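Local coordinates for protein putative lipase (Bacteroides thetaiotaomicron VPI-5482, PDB 3BZW) that probably hydrolyses ester bonds of lipids, perhaps lysophospholipids, as an SGNH-type (GDSL-like) lipase or acylhydrolase, at residues A[22-27]-A[162-167]; A[54-59]-A[254-259]; A[72-77]-A[92-97]; A[138-143]-A[147-152]. All blocks are in the same frame, centred on the assembly; numbering follows the deposited sequence.

Contact 1: A[22-27]-A[162-167]; sequences HPWQGK and QIVLLT
Trp-24 reaches from the loop before strand 28-33 of the SGNH-hydrolase alpha/beta fold to the start of strand 162-166, an inner strand of the parallel sheet, and meets Gln-162 and Val-164 there. Two overlapping turns set up the loop: a type I turn from His-22 to Gln-25, and a type II turn from Trp-24 to Lys-27 in which Gly-26 supplies the positive phi. The backbones stay well apart, with 10.3 Å between Trp-24 CA and Gln-162 CA, and side chains from both segments bridge the gap. With CG lying beside its own backbone N and anti to the carbonyl carbon (chi1 -66°), the Trp-24 ring is swung out from the loop, its benzo end leading. Gln-162 comes across it at about a right angle and touches with the aliphatic part of its chain, CG standing obliquely to the ring 3.9 Å from Trp-24 CZ2. The chain bends at chi2 (59°), and the amide plane ends 12° from that of the indole. Both polar ends look to the C-terminal tail: Trp-24 NE1 bonds to the carbonyl of Leu-262, and Gln-162 NE2 to that of Pro-263. Arg-250 of the second subunit packs on Gln-162. Val-164 contributes a single methyl, CG2, lying at the ring edge near its plane and 4.3 Å from Trp-24 CH2.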
loop_
_atom_site.group_PDB
_atom_site.type_symbol
_atom_site.label_atom_id
_atom_site.label_comp_id
_atom_site.label_asym_id
_atom_site.label_seq_id
_atom_site.Cartn_x
_atom_site.Cartn_y
_atom_site.Cartn_z
ATOM N N HIS A 22 9.157 -3.447 44.478
ATOM C CA HIS A 22 8.628 -2.427 43.584
ATOM C C HIS A 22 9.433 -1.140 43.762
ATOM O O HIS A 22 9.532 -0.612 44.866
ATOM C CB HIS A 22 7.148 -2.162 43.872
ATOM C CG HIS A 22 6.485 -1.327 42.825
ATOM N ND1 HIS A 22 5.403 -1.769 42.094
ATOM C CD2 HIS A 22 6.792 -0.101 42.340
ATOM C CE1 HIS A 22 5.075 -0.851 41.201
ATOM N NE2 HIS A 22 5.902 0.171 41.329
ATOM N N PRO A 23 10.021 -0.623 42.668
ATOM C CA PRO A 23 10.829 0.603 42.687
ATOM C C PRO A 23 10.145 1.884 43.164
ATOM O O PRO A 23 10.819 2.868 43.475
ATOM C CB PRO A 23 11.330 0.713 41.245
ATOM C CG PRO A 23 10.262 0.013 40.453
ATOM C CD PRO A 23 9.957 -1.188 41.309
ATOM N N TRP A 24 8.815 1.882 43.221
ATOM C CA TRP A 24 8.081 3.066 43.661
ATOM C C TRP A 24 7.626 2.944 45.116
ATOM O O TRP A 24 7.080 3.884 45.689
ATOM C CB TRP A 24 6.873 3.316 42.742
ATOM C CG TRP A 24 7.273 3.688 41.336
ATOM C CD1 TRP A 24 7.976 2.921 40.456
ATOM C CD2 TRP A 24 7.056 4.948 40.683
ATOM N NE1 TRP A 24 8.218 3.622 39.297
ATOM C CE2 TRP A 24 7.664 4.869 39.410
ATOM C CE3 TRP A 24 6.409 6.135 41.051
ATOM C CZ2 TRP A 24 7.646 5.935 38.503
ATOM C CZ3 TRP A 24 6.392 7.197 40.144
ATOM C CH2 TRP A 24 7.008 7.087 38.888
ATOM N N GLN A 25 7.869 1.782 45.709
ATOM C CA GLN A 25 7.495 1.521 47.094
ATOM C C GLN A 25 8.054 2.576 48.046
ATOM O O GLN A 25 9.254 2.833 48.052
ATOM C CB GLN A 25 8.006 0.139 47.513
ATOM C CG GLN A 25 7.870 -0.171 48.997
ATOM C CD GLN A 25 6.434 -0.370 49.425
ATOM O OE1 GLN A 25 5.741 -1.248 48.912
ATOM N NE2 GLN A 25 5.981 0.441 50.377
ATOM N N GLY A 26 7.171 3.182 48.839
ATOM C CA GLY A 26 7.578 4.185 49.813
ATOM C C GLY A 26 8.060 5.523 49.282
ATOM O O GLY A 26 8.513 6.365 50.053
ATOM N N LYS A 27 7.958 5.737 47.975
ATOM C CA LYS A 27 8.416 6.988 47.385
ATOM C C LYS A 27 7.390 8.116 47.469
ATOM O O LYS A 27 6.213 7.887 47.750
ATOM C CB LYS A 27 8.807 6.764 45.923
ATOM C CG LYS A 27 9.887 5.706 45.728
ATOM C CD LYS A 27 11.153 6.030 46.508
ATOM C CE LYS A 27 12.211 4.959 46.278
ATOM N NZ LYS A 27 13.395 5.135 47.170
ATOM N N GLN A 162 12.576 11.050 38.120
ATOM C CA GLN A 162 11.851 10.178 37.210
ATOM C C GLN A 162 10.540 10.905 36.904
ATOM O O GLN A 162 9.709 11.089 37.795
ATOM C CB GLN A 162 11.553 8.842 37.894
ATOM C CG GLN A 162 10.772 7.851 37.039
ATOM C CD GLN A 162 11.492 7.513 35.750
ATOM O OE1 GLN A 162 11.396 8.243 34.760
ATOM N NE2 GLN A 162 12.231 6.414 35.758
ATOM N N ILE A 163 10.365 11.340 35.657
ATOM C CA ILE A 163 9.146 12.044 35.255
ATOM C C ILE A 163 8.466 11.232 34.155
ATOM O O ILE A 163 9.073 10.940 33.123
ATOM C CB ILE A 163 9.462 13.458 34.722
ATOM C CG1 ILE A 163 10.337 14.214 35.727
ATOM C CG2 ILE A 163 8.167 14.222 34.487
ATOM C CD1 ILE A 163 10.825 15.566 35.219
ATOM N N VAL A 164 7.202 10.881 34.371
ATOM C CA VAL A 164 6.478 10.056 33.408
ATOM C C VAL A 164 5.176 10.696 32.935
ATOM O O VAL A 164 4.448 11.298 33.727
ATOM C CB VAL A 164 6.152 8.685 34.034
ATOM C CG1 VAL A 164 5.667 7.716 32.961
ATOM C CG2 VAL A 164 7.378 8.143 34.756
ATOM N N LEU A 165 4.888 10.560 31.642
ATOM C CA LEU A 165 3.663 11.111 31.071
ATOM C C LEU A 165 2.632 10.004 30.879
ATOM O O LEU A 165 2.977 8.888 30.497
ATOM C CB LEU A 165 3.937 11.749 29.707
ATOM C CG LEU A 165 5.038 12.802 29.609
ATOM C CD1 LEU A 165 5.048 13.381 28.201
ATOM C CD2 LEU A 165 4.795 13.892 30.642
ATOM N N LEU A 166 1.369 10.322 31.141
ATOM C CA LEU A 166 0.288 9.360 30.962
ATOM C C LEU A 166 -0.652 9.923 29.900
ATOM O O LEU A 166 -1.008 11.102 29.941
ATOM C CB LEU A 166 -0.491 9.164 32.268
ATOM C CG LEU A 166 0.270 8.758 33.533
ATOM C CD1 LEU A 166 -0.728 8.562 34.672
ATOM C CD2 LEU A 166 1.055 7.487 33.289
ATOM N N THR A 167 -1.051 9.085 28.950
ATOM C CA THR A 167 -1.962 9.530 27.908
ATOM C C THR A 167 -3.387 9.604 28.456
ATOM O O THR A 167 -3.764 8.848 29.353
ATOM C CB THR A 167 -1.949 8.582 26.682
ATOM O OG1 THR A 167 -2.133 7.227 27.110
ATOM C CG2 THR A 167 -0.629 8.706 25.925
#

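Contact 2: A[54-59]-A[254-259]; sequences KEWLGI and TLMYQL
Leu-57 O, at the end of helix 49-57, probably accepts a hydrogen bond from Gly-26 N, which would tie the helix end to the N-terminal loop while the Leu-57 side chain turns to Met-256. Gly-58 then leaves the helix with a positive phi of 65°. Across the contact lies helix 245-258, and what joins the two is apolar: Met-256, present as selenomethionine, is received by Leu-57 and Trp-56. Its chain runs out extended as far as SE, CG anti to the backbone N (chi1 -175°), and bends only at the methyl. On the way Met-256 CG lies against the branch tip CD1 of Leu-57 at 3.8 Å. Here two helices of the layer flanking the parallel sheet of an SGNH hydrolase pack together, the last helix of the fold closing on the first. Farther along, Met-256 SE comes within 4.1 Å of Trp-56 CE3 in a Met-aromatic contact. SE approaches obliquely, 52° off the normal of the six-membered ring. The same indole takes a cation-pi contact from Arg-253 and meets the ring of Phe-52, while Ile-20 of the third subunit packs on Met-256.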
loop_
_atom_site.group_PDB
_atom_site.type_symbol
_atom_site.label_atom_id
_atom_site.label_comp_id
_atom_site.label_asym_id
_atom_site.label_seq_id
_atom_site.Cartn_x
_atom_site.Cartn_y
_atom_site.Cartn_z
ATOM N N LYS A 54 -1.155 5.114 47.466
ATOM C CA LYS A 54 -0.671 5.481 48.789
ATOM C C LYS A 54 -0.853 4.265 49.692
ATOM O O LYS A 54 0.037 3.886 50.452
ATOM C CB LYS A 54 -1.485 6.652 49.344
ATOM C CG LYS A 54 -0.976 7.175 50.678
ATOM C CD LYS A 54 -1.889 8.247 51.262
ATOM C CE LYS A 54 -3.167 7.645 51.823
ATOM N NZ LYS A 54 -4.048 8.690 52.419
ATOM N N GLU A 55 -2.026 3.657 49.576
ATOM C CA GLU A 55 -2.418 2.485 50.349
ATOM C C GLU A 55 -1.630 1.217 50.015
ATOM O O GLU A 55 -1.144 0.526 50.911
ATOM C CB GLU A 55 -3.911 2.234 50.118
ATOM C CG GLU A 55 -4.468 0.928 50.658
ATOM C CD GLU A 55 -5.895 0.693 50.179
ATOM O OE1 GLU A 55 -6.682 1.664 50.177
ATOM O OE2 GLU A 55 -6.231 -0.453 49.810
ATOM N N TRP A 56 -1.502 0.926 48.724
ATOM C CA TRP A 56 -0.818 -0.281 48.269
ATOM C C TRP A 56 0.704 -0.250 48.271
ATOM O O TRP A 56 1.346 -1.263 48.549
ATOM C CB TRP A 56 -1.270 -0.646 46.850
ATOM C CG TRP A 56 -2.750 -0.774 46.652
ATOM C CD1 TRP A 56 -3.673 -1.204 47.564
ATOM C CD2 TRP A 56 -3.461 -0.577 45.425
ATOM N NE1 TRP A 56 -4.916 -1.297 46.977
ATOM C CE2 TRP A 56 -4.814 -0.917 45.664
ATOM C CE3 TRP A 56 -3.087 -0.152 44.142
ATOM C CZ2 TRP A 56 -5.793 -0.845 44.667
ATOM C CZ3 TRP A 56 -4.064 -0.080 43.149
ATOM C CH2 TRP A 56 -5.400 -0.426 43.420
ATOM N N LEU A 57 1.282 0.901 47.947
ATOM C CA LEU A 57 2.734 1.015 47.876
ATOM C C LEU A 57 3.360 2.000 48.854
ATOM O O LEU A 57 4.573 2.210 48.831
ATOM C CB LEU A 57 3.146 1.380 46.445
ATOM C CG LEU A 57 2.759 0.349 45.381
ATOM C CD1 LEU A 57 3.101 0.868 43.991
ATOM C CD2 LEU A 57 3.492 -0.952 45.656
ATOM N N GLY A 58 2.539 2.598 49.710
ATOM C CA GLY A 58 3.055 3.551 50.677
ATOM C C GLY A 58 3.631 4.790 50.018
ATOM O O GLY A 58 4.591 5.386 50.520
ATOM N N ILE A 59 3.042 5.183 48.894
ATOM C CA ILE A 59 3.501 6.353 48.150
ATOM C C ILE A 59 2.829 7.637 48.634
ATOM O O ILE A 59 1.607 7.754 48.603
ATOM C CB ILE A 59 3.223 6.175 46.638
ATOM C CG1 ILE A 59 4.033 4.989 46.109
ATOM C CG2 ILE A 59 3.566 7.450 45.879
ATOM C CD1 ILE A 59 3.754 4.653 44.652
ATOM N N THR A 254 -3.465 -0.694 37.359
ATOM C CA THR A 254 -2.777 -0.740 36.071
ATOM C C THR A 254 -1.450 -0.015 36.234
ATOM O O THR A 254 -0.391 -0.522 35.867
ATOM C CB THR A 254 -3.603 -0.029 34.976
ATOM O OG1 THR A 254 -4.823 -0.747 34.760
ATOM C CG2 THR A 254 -2.825 0.046 33.666
ATOM N N LEU A 255 -1.525 1.175 36.810
ATOM C CA LEU A 255 -0.354 2.011 37.037
ATOM C C LEU A 255 0.677 1.280 37.895
ATOM O O LEU A 255 1.880 1.355 37.642
ATOM C CB LEU A 255 -0.805 3.308 37.716
ATOM C CG LEU A 255 0.066 4.557 37.636
ATOM C CD1 LEU A 255 0.573 4.764 36.215
ATOM C CD2 LEU A 255 -0.766 5.754 38.098
HETATM N N MSE A 256 0.200 0.561 38.906
HETATM C CA MSE A 256 1.093 -0.169 39.790
HETATM C C MSE A 256 2.032 -1.101 39.033
HETATM O O MSE A 256 3.238 -1.106 39.272
HETATM C CB MSE A 256 0.295 -0.977 40.812
HETATM C CG MSE A 256 1.167 -1.664 41.845
HETATM SE SE MSE A 256 0.126 -2.560 43.215
HETATM C CE MSE A 256 1.027 -4.260 43.193
ATOM N N TYR A 257 1.486 -1.884 38.111
ATOM C CA TYR A 257 2.317 -2.815 37.355
ATOM C C TYR A 257 3.042 -2.201 36.164
ATOM O O TYR A 257 4.088 -2.699 35.751
ATOM C CB TYR A 257 1.476 -4.020 36.938
ATOM C CG TYR A 257 1.102 -4.846 38.144
ATOM C CD1 TYR A 257 2.028 -5.705 38.734
ATOM C CD2 TYR A 257 -0.142 -4.694 38.758
ATOM C CE1 TYR A 257 1.728 -6.387 39.911
ATOM C CE2 TYR A 257 -0.448 -5.366 39.933
ATOM C CZ TYR A 257 0.488 -6.208 40.505
ATOM O OH TYR A 257 0.192 -6.857 41.676
ATOM N N GLN A 258 2.496 -1.120 35.619
ATOM C CA GLN A 258 3.134 -0.441 34.496
ATOM C C GLN A 258 4.380 0.307 34.983
ATOM O O GLN A 258 5.367 0.428 34.256
ATOM C CB GLN A 258 2.160 0.551 33.853
ATOM C CG GLN A 258 1.040 -0.091 33.048
ATOM C CD GLN A 258 1.507 -0.607 31.696
ATOM O OE1 GLN A 258 1.986 0.161 30.859
ATOM N NE2 GLN A 258 1.366 -1.910 31.475
ATOM N N LEU A 259 4.324 0.811 36.214
ATOM C CA LEU A 259 5.440 1.552 36.802
ATOM C C LEU A 259 6.579 0.647 37.266
ATOM O O LEU A 259 7.667 1.120 37.606
ATOM C CB LEU A 259 4.946 2.391 37.982
ATOM C CG LEU A 259 4.084 3.612 37.643
ATOM C CD1 LEU A 259 3.624 4.286 38.923
ATOM C CD2 LEU A 259 4.884 4.584 36.792
#

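Contact 3: A[72-77]-A[92-97]; sequences DDVPRQ and ILVFMG
Val-74 and Val-94 mark the nearest backbone approach, their CA atoms 8.0 Å apart, where the first turn of helix 74-85 rests on strand 91-95. Beyond the strand, Met-96 is still directed at the helix, and Gly-97 takes a positive phi as N-cap of the next helix. Val-74 CG2 serves both partners, lying 4.2 Å from Val-94 CG1 and 4.0 Å from CE of Met-96, a selenomethionine. Bends at chi2 (84°) and chi3 (86°) hook the Met-96 chain so that CE also ends 3.6 Å from Gln-77 NE2. That amide is held at both ends: Gln-77 NE2 gives a nearly straight bond to Asp-73 OD2 (2.9 Å, 172°), meeting it on the anti side, and OE1 accepts from Gly-33 N. Arg-76 grips the Asp-73 carboxylate side-on, NE to OD1 (2.7 Å) and NH2 to the syn lone pair of OD2, with Arg-69 a further ionic partner. A leucine in place of Gln-77 would probably leave Gly-33 N without its acceptor and Asp-73 OD2 without one of its donors. This is the helix-to-strand half of a beta-alpha-beta crossover from strand 60-63 to strand 91-95, spanning strand 28-33. Gly-33 belongs to the family's GDS motif and Gly-97 opens its Gly-X-Asn motif, segments that in relatives supply the nucleophilic serine and part of the oxyanion hole.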
loop_
_atom_site.group_PDB
_atom_site.type_symbol
_atom_site.label_atom_id
_atom_site.label_comp_id
_atom_site.label_asym_id
_atom_site.label_seq_id
_atom_site.Cartn_x
_atom_site.Cartn_y
_atom_site.Cartn_z
ATOM N N ASP A 72 -1.461 23.715 29.390
ATOM C CA ASP A 72 -0.821 25.015 29.590
ATOM C C ASP A 72 -0.603 25.298 31.075
ATOM O O ASP A 72 0.110 26.235 31.440
ATOM C CB ASP A 72 -1.653 26.142 28.951
ATOM C CG ASP A 72 -3.033 26.288 29.574
ATOM O OD1 ASP A 72 -3.577 25.289 30.089
ATOM O OD2 ASP A 72 -3.585 27.407 29.527
ATOM N N ASP A 73 -1.198 24.466 31.924
ATOM C CA ASP A 73 -1.085 24.631 33.369
ATOM C C ASP A 73 -0.005 23.739 33.988
ATOM O O ASP A 73 0.218 23.779 35.198
ATOM C CB ASP A 73 -2.446 24.340 34.025
ATOM C CG ASP A 73 -2.544 24.874 35.450
ATOM O OD1 ASP A 73 -2.219 26.065 35.665
ATOM O OD2 ASP A 73 -2.959 24.108 36.348
ATOM N N VAL A 74 0.675 22.947 33.162
ATOM C CA VAL A 74 1.718 22.052 33.663
ATOM C C VAL A 74 2.877 22.792 34.340
ATOM O O VAL A 74 3.335 22.383 35.404
ATOM C CB VAL A 74 2.252 21.133 32.537
ATOM C CG1 VAL A 74 3.504 20.383 33.004
ATOM C CG2 VAL A 74 1.165 20.131 32.147
ATOM N N PRO A 75 3.376 23.882 33.729
ATOM C CA PRO A 75 4.479 24.616 34.359
ATOM C C PRO A 75 4.101 25.150 35.746
ATOM O O PRO A 75 4.883 25.048 36.690
ATOM C CB PRO A 75 4.755 25.742 33.361
ATOM C CG PRO A 75 4.468 25.076 32.047
ATOM C CD PRO A 75 3.170 24.344 32.343
ATOM N N ARG A 76 2.903 25.719 35.862
ATOM C CA ARG A 76 2.443 26.269 37.137
ATOM C C ARG A 76 2.345 25.186 38.206
ATOM O O ARG A 76 2.738 25.399 39.354
ATOM C CB ARG A 76 1.074 26.929 36.988
ATOM C CG ARG A 76 0.563 27.570 38.277
ATOM C CD ARG A 76 -0.928 27.890 38.193
ATOM N NE ARG A 76 -1.745 26.678 38.234
ATOM C CZ ARG A 76 -1.972 25.964 39.332
ATOM N NH1 ARG A 76 -1.451 26.338 40.494
ATOM N NH2 ARG A 76 -2.709 24.866 39.267
ATOM N N GLN A 77 1.810 24.028 37.835
ATOM C CA GLN A 77 1.689 22.939 38.794
ATOM C C GLN A 77 3.072 22.408 39.168
ATOM O O GLN A 77 3.319 22.072 40.323
ATOM C CB GLN A 77 0.815 21.814 38.224
ATOM C CG GLN A 77 -0.686 22.137 38.226
ATOM C CD GLN A 77 -1.542 20.968 37.754
ATOM O OE1 GLN A 77 -1.245 19.810 38.051
ATOM N NE2 GLN A 77 -2.623 21.270 37.036
ATOM N N ILE A 92 7.512 12.168 39.366
ATOM C CA ILE A 92 6.393 12.988 38.927
ATOM C C ILE A 92 5.600 12.340 37.803
ATOM O O ILE A 92 6.172 11.860 36.824
ATOM C CB ILE A 92 6.894 14.356 38.418
ATOM C CG1 ILE A 92 7.676 15.057 39.526
ATOM C CG2 ILE A 92 5.717 15.218 37.954
ATOM C CD1 ILE A 92 8.288 16.357 39.096
ATOM N N LEU A 93 4.282 12.323 37.959
ATOM C CA LEU A 93 3.397 11.781 36.938
ATOM C C LEU A 93 2.579 12.934 36.367
ATOM O O LEU A 93 2.045 13.760 37.116
ATOM C CB LEU A 93 2.448 10.730 37.522
ATOM C CG LEU A 93 3.037 9.438 38.089
ATOM C CD1 LEU A 93 1.898 8.493 38.449
ATOM C CD2 LEU A 93 3.958 8.782 37.070
ATOM N N VAL A 94 2.493 12.994 35.042
ATOM C CA VAL A 94 1.735 14.039 34.368
ATOM C C VAL A 94 0.625 13.353 33.576
ATOM O O VAL A 94 0.888 12.649 32.605
ATOM C CB VAL A 94 2.632 14.849 33.413
ATOM C CG1 VAL A 94 1.854 16.025 32.842
ATOM C CG2 VAL A 94 3.878 15.336 34.159
ATOM N N PHE A 95 -0.612 13.571 34.011
ATOM C CA PHE A 95 -1.805 12.967 33.417
ATOM C C PHE A 95 -2.658 14.148 32.947
ATOM O O PHE A 95 -3.537 14.607 33.670
ATOM C CB PHE A 95 -2.509 12.174 34.526
ATOM C CG PHE A 95 -3.620 11.282 34.057
ATOM C CD1 PHE A 95 -4.473 10.690 34.987
ATOM C CD2 PHE A 95 -3.810 11.010 32.709
ATOM C CE1 PHE A 95 -5.498 9.843 34.579
ATOM C CE2 PHE A 95 -4.837 10.160 32.290
ATOM C CZ PHE A 95 -5.678 9.579 33.226
HETATM N N MSE A 96 -2.410 14.619 31.727
HETATM C CA MSE A 96 -3.093 15.809 31.226
HETATM C C MSE A 96 -3.373 15.799 29.722
HETATM O O MSE A 96 -2.687 15.121 28.961
HETATM C CB MSE A 96 -2.204 17.018 31.544
HETATM C CG MSE A 96 -2.803 18.381 31.257
HETATM SE SE MSE A 96 -3.894 18.972 32.716
HETATM C CE MSE A 96 -2.509 19.802 33.804
ATOM N N GLY A 97 -4.378 16.564 29.296
ATOM C CA GLY A 97 -4.666 16.647 27.876
ATOM C C GLY A 97 -6.102 16.498 27.422
ATOM O O GLY A 97 -6.480 17.037 26.381
#

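Contact 4: A[138-143]-A[147-152]; sequences MTQDTY and INIGIT
Met-138, a selenomethionine, lays its methyl CE unusually close to a hydroxyl, 3.2 Å from Thr-152 OG1. Bent at chi2 (-68°) and chi3 (-137°), the chain runs along the helix side, and Met-138 SE passes Asn-148 CB at 3.8 Å on the way. The hydroxyl is already engaged: Thr-152 OG1 donates to Asn-148 O (2.8 Å), while Thr-152 N reaches that oxygen from the opposite face of the carbonyl plane. With an alanine in place of Thr-152, the Met-138 methyl would lose its seat and is likely to turn more freely, and Asn-148 O would keep one fewer donor. Ile-149 packs against the loop backbone, its CD1 3.5 Å from Thr-139 N and 3.9 Å from Gln-140 CG. Nearer the helix start, Ile-147 N donates to Tyr-143 O (3.0 Å). Ile-147 CD1 sits over one face of Tyr-143 in a CH-pi contact, 4.1 Å from the ring centroid and 27° off its normal. The phenol itself bonds to the carbonyl of Tyr-198. An ST turn, with Thr-139 OG1 accepting from Asp-141 N (3.0 Å), leads into Thr-142, the N-cap whose hydroxyl bonds to Gly-145 N: a capped helix start joining the antiparallel hairpin to helix 143-157.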
loop_
_atom_site.group_PDB
_atom_site.type_symbol
_atom_site.label_atom_id
_atom_site.label_comp_id
_atom_site.label_asym_id
_atom_site.label_seq_id
_atom_site.Cartn_x
_atom_site.Cartn_y
_atom_site.Cartn_z
HETATM N N MSE A 138 7.732 27.256 21.197
HETATM C CA MSE A 138 7.348 27.467 22.583
HETATM C C MSE A 138 6.167 28.433 22.627
HETATM O O MSE A 138 6.347 29.643 22.738
HETATM C CB MSE A 138 8.530 28.038 23.379
HETATM C CG MSE A 138 9.791 27.177 23.331
HETATM SE SE MSE A 138 9.587 25.482 24.253
HETATM C CE MSE A 138 11.287 25.416 25.160
ATOM N N THR A 139 4.957 27.896 22.531
ATOM C CA THR A 139 3.759 28.729 22.560
ATOM C C THR A 139 2.629 28.016 23.283
ATOM O O THR A 139 2.541 26.791 23.259
ATOM C CB THR A 139 3.280 29.070 21.131
ATOM O OG1 THR A 139 2.077 29.851 21.197
ATOM C CG2 THR A 139 3.003 27.796 20.348
ATOM N N GLN A 140 1.769 28.792 23.934
ATOM C CA GLN A 140 0.630 28.230 24.647
ATOM C C GLN A 140 -0.576 28.215 23.718
ATOM O O GLN A 140 -1.656 27.765 24.099
ATOM C CB GLN A 140 0.313 29.069 25.885
ATOM C CG GLN A 140 1.437 29.111 26.906
ATOM C CD GLN A 140 1.088 29.950 28.116
ATOM O OE1 GLN A 140 0.105 29.683 28.808
ATOM N NE2 GLN A 140 1.896 30.971 28.382
ATOM N N ASP A 141 -0.389 28.709 22.498
ATOM C CA ASP A 141 -1.477 28.760 21.525
ATOM C C ASP A 141 -1.818 27.388 20.955
ATOM O O ASP A 141 -2.910 27.187 20.436
ATOM C CB ASP A 141 -1.132 29.688 20.356
ATOM C CG ASP A 141 -0.821 31.109 20.795
ATOM O OD1 ASP A 141 -1.481 31.610 21.728
ATOM O OD2 ASP A 141 0.076 31.729 20.185
ATOM N N THR A 142 -0.884 26.446 21.043
ATOM C CA THR A 142 -1.124 25.116 20.496
ATOM C C THR A 142 -0.805 24.006 21.488
ATOM O O THR A 142 -0.096 24.220 22.470
ATOM C CB THR A 142 -0.287 24.885 19.227
ATOM O OG1 THR A 142 1.091 24.751 19.586
ATOM C CG2 THR A 142 -0.437 26.064 18.270
ATOM N N TYR A 143 -1.331 22.816 21.214
ATOM C CA TYR A 143 -1.127 21.661 22.079
ATOM C C TYR A 143 0.337 21.218 22.076
ATOM O O TYR A 143 0.927 20.993 23.135
ATOM C CB TYR A 143 -2.024 20.515 21.613
ATOM C CG TYR A 143 -2.110 19.350 22.574
ATOM C CD1 TYR A 143 -2.609 19.520 23.868
ATOM C CD2 TYR A 143 -1.739 18.068 22.176
ATOM C CE1 TYR A 143 -2.743 18.440 24.738
ATOM C CE2 TYR A 143 -1.865 16.982 23.038
ATOM C CZ TYR A 143 -2.372 17.175 24.314
ATOM O OH TYR A 143 -2.539 16.098 25.150
ATOM N N ILE A 147 3.085 21.267 25.139
ATOM C CA ILE A 147 3.858 20.112 25.571
ATOM C C ILE A 147 5.342 20.483 25.577
ATOM O O ILE A 147 6.079 20.101 26.488
ATOM C CB ILE A 147 3.606 18.892 24.649
ATOM C CG1 ILE A 147 2.166 18.399 24.840
ATOM C CG2 ILE A 147 4.582 17.769 24.978
ATOM C CD1 ILE A 147 1.747 17.287 23.884
ATOM N N ASN A 148 5.776 21.237 24.569
ATOM C CA ASN A 148 7.173 21.659 24.501
ATOM C C ASN A 148 7.515 22.496 25.733
ATOM O O ASN A 148 8.539 22.274 26.381
ATOM C CB ASN A 148 7.441 22.490 23.240
ATOM C CG ASN A 148 7.475 21.648 21.977
ATOM O OD1 ASN A 148 7.701 20.438 22.022
ATOM N ND2 ASN A 148 7.274 22.297 20.835
ATOM N N ILE A 149 6.655 23.462 26.045
ATOM C CA ILE A 149 6.858 24.331 27.204
ATOM C C ILE A 149 6.800 23.521 28.504
ATOM O O ILE A 149 7.638 23.690 29.397
ATOM C CB ILE A 149 5.773 25.432 27.276
ATOM C CG1 ILE A 149 5.938 26.408 26.109
ATOM C CG2 ILE A 149 5.854 26.155 28.619
ATOM C CD1 ILE A 149 4.790 27.399 25.953
ATOM N N GLY A 150 5.807 22.641 28.598
ATOM C CA GLY A 150 5.637 21.826 29.790
ATOM C C GLY A 150 6.773 20.870 30.110
ATOM O O GLY A 150 7.245 20.815 31.247
ATOM N N ILE A 151 7.212 20.102 29.120
ATOM C CA ILE A 151 8.300 19.165 29.352
ATOM C C ILE A 151 9.605 19.914 29.628
ATOM O O ILE A 151 10.431 19.463 30.421
ATOM C CB ILE A 151 8.461 18.188 28.165
ATOM C CG1 ILE A 151 7.199 17.315 28.054
ATOM C CG2 ILE A 151 9.677 17.297 28.374
ATOM C CD1 ILE A 151 7.233 16.288 26.936
ATOM N N THR A 152 9.785 21.065 28.986
ATOM C CA THR A 152 10.982 21.867 29.209
ATOM C C THR A 152 11.062 22.271 30.680
ATOM O O THR A 152 12.091 22.083 31.335
ATOM C CB THR A 152 10.966 23.142 28.336
ATOM O OG1 THR A 152 11.192 22.781 26.969
ATOM C CG2 THR A 152 12.043 24.125 28.791
#

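From the N terminus, the chain opens contact 1 at 22-27 and contact 2 at 54-59. It then opens contact 3 at 72-77 and closes it at 92-97, after the helix of the crossover. Contact 4 follows in series, a short loop closed between 138-143 and 147-152. Only then does 162-167 close contact 1, and 254-259 closes contact 2, so these two cross while contacts 3 and 4 nest inside both. Strands 91-95 and 162-166 are sheet neighbours, joining contacts 1 and 3. Pro-75 against Ile-149 links contact 3 to contact 4. Contacts 2 and 4 lie on opposite sides of the chain's centre, about 29 Å between centres.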